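Local structure of tRNA nucleotidyl transferase-related protein (Thermotoga maritima, 3H38) at residues P268-N273 against T347-L352; V283-L288 against G342-T347. The protein probably adds the CCA end to tRNA using CTP and ATP with magnesium as cofactor, this chain being the nucleotidyltransferase and tRNA-binding part of a longer protein. All coordinates share one frame; numbering follows the deposited sequence.

Interaction 1 of 2, residues P268-N273 against T347-L352; sequences PWVEEN and TICHFL
V270 and C349 bring the two backbones nearest, their CA atoms 7.0 Å apart, where helix 254-274 runs past helix 345-352. The local axes approach to 10.2 Å and their N-to-C directions lie 142° apart, so the helices run roughly antiparallel. V270 carries the contact from its side and touches three residues, I348, C349 and L352, that share one side of the second helix. Its two methyls divide the work. CG2, which lies beside the backbone N because CG1 is the branch turned anti to it (chi1 172°), meets L352 CD1 at 3.5 Å, the two side chains passing alongside and pointing opposite ways, and I348 CG2 at 3.9 Å. CG1 rests against the sulfur instead, 4.0 Å from C349 SG. On the flank, N273 ND2 donates to W269 O over 2.7 Å and sits over the centre of one indole face; K364 makes a cation-pi contact with the same ring. L263 and I267, which touch C349, and a weak hydrogen bond from N266 ND2 to L352 O link the same two helices further. No hydrogen bond joins the two segments themselves: between them, within the alpha-helical C-terminal half, the contact rests on dispersion and shape.

Interaction 2 of 2, residues V283-L288 against G342-T347; sequences VLHVFL and GVSNET
H285 lays its imidazole against the first turn of helix 345-352, one face turned to the backbone where E346 passes into T347. The carbonyl oxygen of E346 stands over the ring centre, 4.0 Å above its plane. Around the ring, H285 NE2 and CD2 lie against the CB methylene of E346, with NE2 3.6 Å from E346 CB, while H285 CE1 comes within 3.3 Å of T347 OG1. That hydroxyl lies beside the backbone N of its own residue, anti to the carbonyl carbon (chi1 -72°), which turns it to the histidine. None of these contacts is a hydrogen bond, and H285 NE2 is buried without a polar partner in the model. The turn that receives the ring is an N-capped helix start: S344 occupies the N-cap, and its OG accepts from T347 N at 2.8 Å with an N-H...O angle of 158°. An alanine in place of H285 is likely to open a gap over the E346–T347 peptide and deprive the E346 CB methylene and T347 hydroxyl of their packing partner. E346 itself bends at chi2, carrying its carboxylate off to D278 N, which donates to OE2; the acid therefore offers the histidine its CB methylene, with E346 OE1 5.7 Å from H285 NE2. Farther out, L309 and I313 of helix 309-328 pack against H285, V316 of that helix touches T347, and the ring of H350, farther along helix 345-352, meets that of H285 with their planes about 70° apart.

Interactions 1 and 2 both rest on helix 345-352 and have centres about 9 Å apart; T347 ends one segment and begins the other, but touches across only in interaction 2. Each sets against it one of two helices consecutive in the chain, 254-274 and 279-287, so the same short helix packs on both; neither contact lies at an annotated site. Interaction 1 uses the body of the helix and is wholly buried and apolar. Interaction 2, at its N-terminal end, is partly buried and more polar in make-up, a ring against peptide, methylene and hydroxyl beside a capping serine. The two also touch directly: I348 CG1 packs on V343 CG2 at 4.0 Å, and V270 CG1 approaches N345 O.

Interaction 1 of 2, residues P268-N273 against T347-L352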
# COMPACT_ATOMS: atom_id res chain seq x y z
N PRO A 268 -7.17 -11.24 -5.55
CA PRO A 268 -6.36 -12.31 -4.97
C PRO A 268 -6.37 -13.55 -5.86
O PRO A 268 -5.37 -14.26 -5.93
CB PRO A 268 -7.05 -12.59 -3.63
CG PRO A 268 -8.12 -11.53 -3.48
CD PRO A 268 -8.46 -11.10 -4.86
N TRP A 269 -7.49 -13.80 -6.53
CA TRP A 269 -7.59 -14.87 -7.52
C TRP A 269 -6.58 -14.64 -8.64
O TRP A 269 -6.32 -15.54 -9.43
CB TRP A 269 -9.00 -14.94 -8.11
CG TRP A 269 -9.25 -16.09 -9.06
CD1 TRP A 269 -9.94 -17.24 -8.78
CD2 TRP A 269 -8.86 -16.21 -10.44
NE1 TRP A 269 -9.99 -18.05 -9.88
CE2 TRP A 269 -9.33 -17.45 -10.91
CE3 TRP A 269 -8.14 -15.38 -11.31
CZ2 TRP A 269 -9.12 -17.88 -12.21
CZ3 TRP A 269 -7.93 -15.82 -12.60
CH2 TRP A 269 -8.42 -17.06 -13.05
N VAL A 270 -6.03 -13.44 -8.72
CA VAL A 270 -5.07 -13.11 -9.78
C VAL A 270 -3.65 -13.24 -9.27
O VAL A 270 -2.76 -13.68 -10.00
CB VAL A 270 -5.26 -11.69 -10.33
CG1 VAL A 270 -4.13 -11.34 -11.28
CG2 VAL A 270 -6.60 -11.56 -11.02
N GLU A 271 -3.43 -12.82 -8.03
CA GLU A 271 -2.14 -12.99 -7.38
C GLU A 271 -1.92 -14.49 -7.20
O GLU A 271 -0.78 -14.97 -7.14
CB GLU A 271 -2.10 -12.29 -6.03
CG GLU A 271 -2.25 -10.78 -6.10
CD GLU A 271 -1.97 -10.11 -4.76
OE1 GLU A 271 -1.14 -9.18 -4.72
OE2 GLU A 271 -2.59 -10.51 -3.75
N GLU A 272 -3.04 -15.19 -7.08
CA GLU A 272 -3.10 -16.64 -6.99
C GLU A 272 -2.74 -17.40 -8.25
O GLU A 272 -1.89 -18.24 -8.26
CB GLU A 272 -4.55 -17.00 -6.63
CG GLU A 272 -4.88 -18.44 -6.30
CD GLU A 272 -6.40 -18.66 -6.14
OE1 GLU A 272 -6.97 -19.48 -6.89
OE2 GLU A 272 -7.04 -18.03 -5.26
N ASN A 273 -3.34 -17.05 -9.36
CA ASN A 273 -3.13 -17.76 -10.60
C ASN A 273 -2.05 -17.13 -11.51
O ASN A 273 -1.57 -17.78 -12.44
CB ASN A 273 -4.46 -17.93 -11.35
CG ASN A 273 -5.46 -18.82 -10.58
OD1 ASN A 273 -5.56 -20.02 -10.84
ND2 ASN A 273 -6.19 -18.22 -9.64
N THR A 347 -3.89 -5.33 -15.88
CA THR A 347 -4.88 -5.27 -16.94
C THR A 347 -5.91 -6.38 -16.73
O THR A 347 -7.09 -6.22 -17.02
CB THR A 347 -4.23 -5.45 -18.33
OG1 THR A 347 -3.49 -4.27 -18.67
CG2 THR A 347 -5.31 -5.69 -19.40
N ILE A 348 -5.44 -7.51 -16.22
CA ILE A 348 -6.34 -8.64 -16.02
C ILE A 348 -7.37 -8.26 -14.99
O ILE A 348 -8.57 -8.32 -15.25
CB ILE A 348 -5.57 -9.90 -15.56
CG1 ILE A 348 -4.89 -10.58 -16.75
CG2 ILE A 348 -6.50 -10.85 -14.85
CD1 ILE A 348 -4.18 -11.85 -16.39
N CYS A 349 -6.88 -7.84 -13.82
CA CYS A 349 -7.73 -7.34 -12.74
C CYS A 349 -8.75 -6.35 -13.30
O CYS A 349 -9.94 -6.42 -13.00
CB CYS A 349 -6.88 -6.60 -11.71
SG CYS A 349 -5.53 -7.57 -11.01
N HIS A 350 -8.24 -5.44 -14.13
CA HIS A 350 -9.04 -4.40 -14.76
C HIS A 350 -10.16 -5.05 -15.58
O HIS A 350 -11.29 -4.61 -15.54
CB HIS A 350 -8.11 -3.53 -15.63
CG HIS A 350 -8.75 -2.30 -16.17
ND1 HIS A 350 -10.00 -1.85 -15.78
CD2 HIS A 350 -8.29 -1.38 -17.07
CE1 HIS A 350 -10.29 -0.74 -16.42
NE2 HIS A 350 -9.27 -0.43 -17.22
N PHE A 351 -9.85 -6.11 -16.31
CA PHE A 351 -10.92 -6.85 -16.97
C PHE A 351 -11.88 -7.44 -15.93
O PHE A 351 -13.10 -7.35 -16.08
CB PHE A 351 -10.37 -7.94 -17.89
CG PHE A 351 -10.04 -7.45 -19.27
CD1 PHE A 351 -8.76 -7.62 -19.80
CD2 PHE A 351 -11.00 -6.81 -20.05
CE1 PHE A 351 -8.46 -7.17 -21.09
CE2 PHE A 351 -10.70 -6.36 -21.34
CZ PHE A 351 -9.43 -6.53 -21.85
N LEU A 352 -11.33 -7.99 -14.86
CA LEU A 352 -12.19 -8.56 -13.84
C LEU A 352 -13.03 -7.51 -13.11
O LEU A 352 -14.07 -7.84 -12.52
CB LEU A 352 -11.39 -9.41 -12.85
CG LEU A 352 -10.89 -10.74 -13.43
CD1 LEU A 352 -9.66 -11.21 -12.68
CD2 LEU A 352 -11.99 -11.79 -13.39

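Interaction 2 of 2, residues V283-L288 against G342-T347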
# COMPACT_ATOMS: atom_id res chain seq x y z
N VAL A 283 -5.69 -0.31 -9.12
CA VAL A 283 -6.70 0.71 -8.80
C VAL A 283 -6.68 1.87 -9.79
O VAL A 283 -7.71 2.49 -10.04
CB VAL A 283 -6.54 1.26 -7.36
CG1 VAL A 283 -7.69 2.20 -7.03
CG2 VAL A 283 -6.54 0.14 -6.38
N LEU A 284 -5.52 2.18 -10.35
CA LEU A 284 -5.46 3.28 -11.30
C LEU A 284 -6.08 2.88 -12.64
O LEU A 284 -6.61 3.74 -13.36
CB LEU A 284 -4.02 3.77 -11.50
CG LEU A 284 -3.28 4.42 -10.34
CD1 LEU A 284 -1.87 4.87 -10.76
CD2 LEU A 284 -4.05 5.60 -9.78
N HIS A 285 -6.02 1.59 -12.97
CA HIS A 285 -6.67 1.10 -14.18
C HIS A 285 -8.13 1.54 -14.17
O HIS A 285 -8.68 1.88 -15.21
CB HIS A 285 -6.57 -0.41 -14.32
CG HIS A 285 -5.36 -0.88 -15.06
ND1 HIS A 285 -5.40 -1.28 -16.38
CD2 HIS A 285 -4.07 -1.04 -14.66
CE1 HIS A 285 -4.20 -1.67 -16.76
NE2 HIS A 285 -3.37 -1.54 -15.73
N VAL A 286 -8.74 1.58 -12.99
CA VAL A 286 -10.12 2.01 -12.86
C VAL A 286 -10.25 3.53 -12.79
O VAL A 286 -10.96 4.14 -13.59
CB VAL A 286 -10.83 1.39 -11.65
CG1 VAL A 286 -12.27 1.88 -11.58
CG2 VAL A 286 -10.80 -0.14 -11.76
N PHE A 287 -9.57 4.13 -11.83
CA PHE A 287 -9.58 5.58 -11.65
C PHE A 287 -9.38 6.35 -12.93
O PHE A 287 -10.05 7.35 -13.19
CB PHE A 287 -8.51 5.97 -10.65
CG PHE A 287 -8.91 5.76 -9.22
CD1 PHE A 287 -10.23 5.55 -8.89
CD2 PHE A 287 -7.97 5.81 -8.21
CE1 PHE A 287 -10.62 5.37 -7.60
CE2 PHE A 287 -8.36 5.65 -6.89
CZ PHE A 287 -9.68 5.43 -6.58
N LEU A 288 -8.46 5.86 -13.74
CA LEU A 288 -8.00 6.63 -14.88
C LEU A 288 -8.67 6.27 -16.23
O LEU A 288 -8.26 6.75 -17.28
CB LEU A 288 -6.47 6.56 -14.97
CG LEU A 288 -5.63 7.63 -14.22
CD1 LEU A 288 -6.29 8.21 -12.98
CD2 LEU A 288 -4.26 7.09 -13.89
N GLY A 342 -0.99 -10.97 -24.07
CA GLY A 342 0.20 -10.92 -23.23
C GLY A 342 0.17 -9.67 -22.39
O GLY A 342 0.99 -8.77 -22.53
N VAL A 343 -0.81 -9.59 -21.50
CA VAL A 343 -1.09 -8.36 -20.80
C VAL A 343 -0.64 -8.45 -19.36
O VAL A 343 -0.44 -9.54 -18.81
CB VAL A 343 -2.60 -8.03 -20.85
CG1 VAL A 343 -3.07 -7.85 -22.29
CG2 VAL A 343 -3.41 -9.13 -20.14
N SER A 344 -0.49 -7.28 -18.74
CA SER A 344 -0.13 -7.20 -17.34
C SER A 344 -1.20 -7.83 -16.47
O SER A 344 -2.39 -7.80 -16.80
CB SER A 344 0.04 -5.73 -16.94
OG SER A 344 -1.22 -5.11 -16.75
N ASN A 345 -0.78 -8.39 -15.35
CA ASN A 345 -1.70 -8.80 -14.30
C ASN A 345 -2.69 -7.70 -13.96
O ASN A 345 -3.85 -7.97 -13.67
CB ASN A 345 -0.93 -9.14 -13.04
CG ASN A 345 -0.17 -10.44 -13.16
OD1 ASN A 345 0.30 -10.98 -12.16
ND2 ASN A 345 -0.06 -10.96 -14.39
N GLU A 346 -2.22 -6.46 -13.98
CA GLU A 346 -3.07 -5.33 -13.60
C GLU A 346 -4.21 -5.17 -14.60
O GLU A 346 -5.36 -4.91 -14.20
CB GLU A 346 -2.24 -4.05 -13.46
CG GLU A 346 -1.37 -4.03 -12.20
CD GLU A 346 -0.17 -4.97 -12.29
OE1 GLU A 346 0.42 -5.08 -13.39
OE2 GLU A 346 0.19 -5.59 -11.27
N THR A 347 -3.89 -5.33 -15.88
CA THR A 347 -4.88 -5.27 -16.94
C THR A 347 -5.91 -6.38 -16.73
O THR A 347 -7.09 -6.22 -17.02
CB THR A 347 -4.23 -5.45 -18.33
OG1 THR A 347 -3.49 -4.27 -18.67
CG2 THR A 347 -5.31 -5.69 -19.40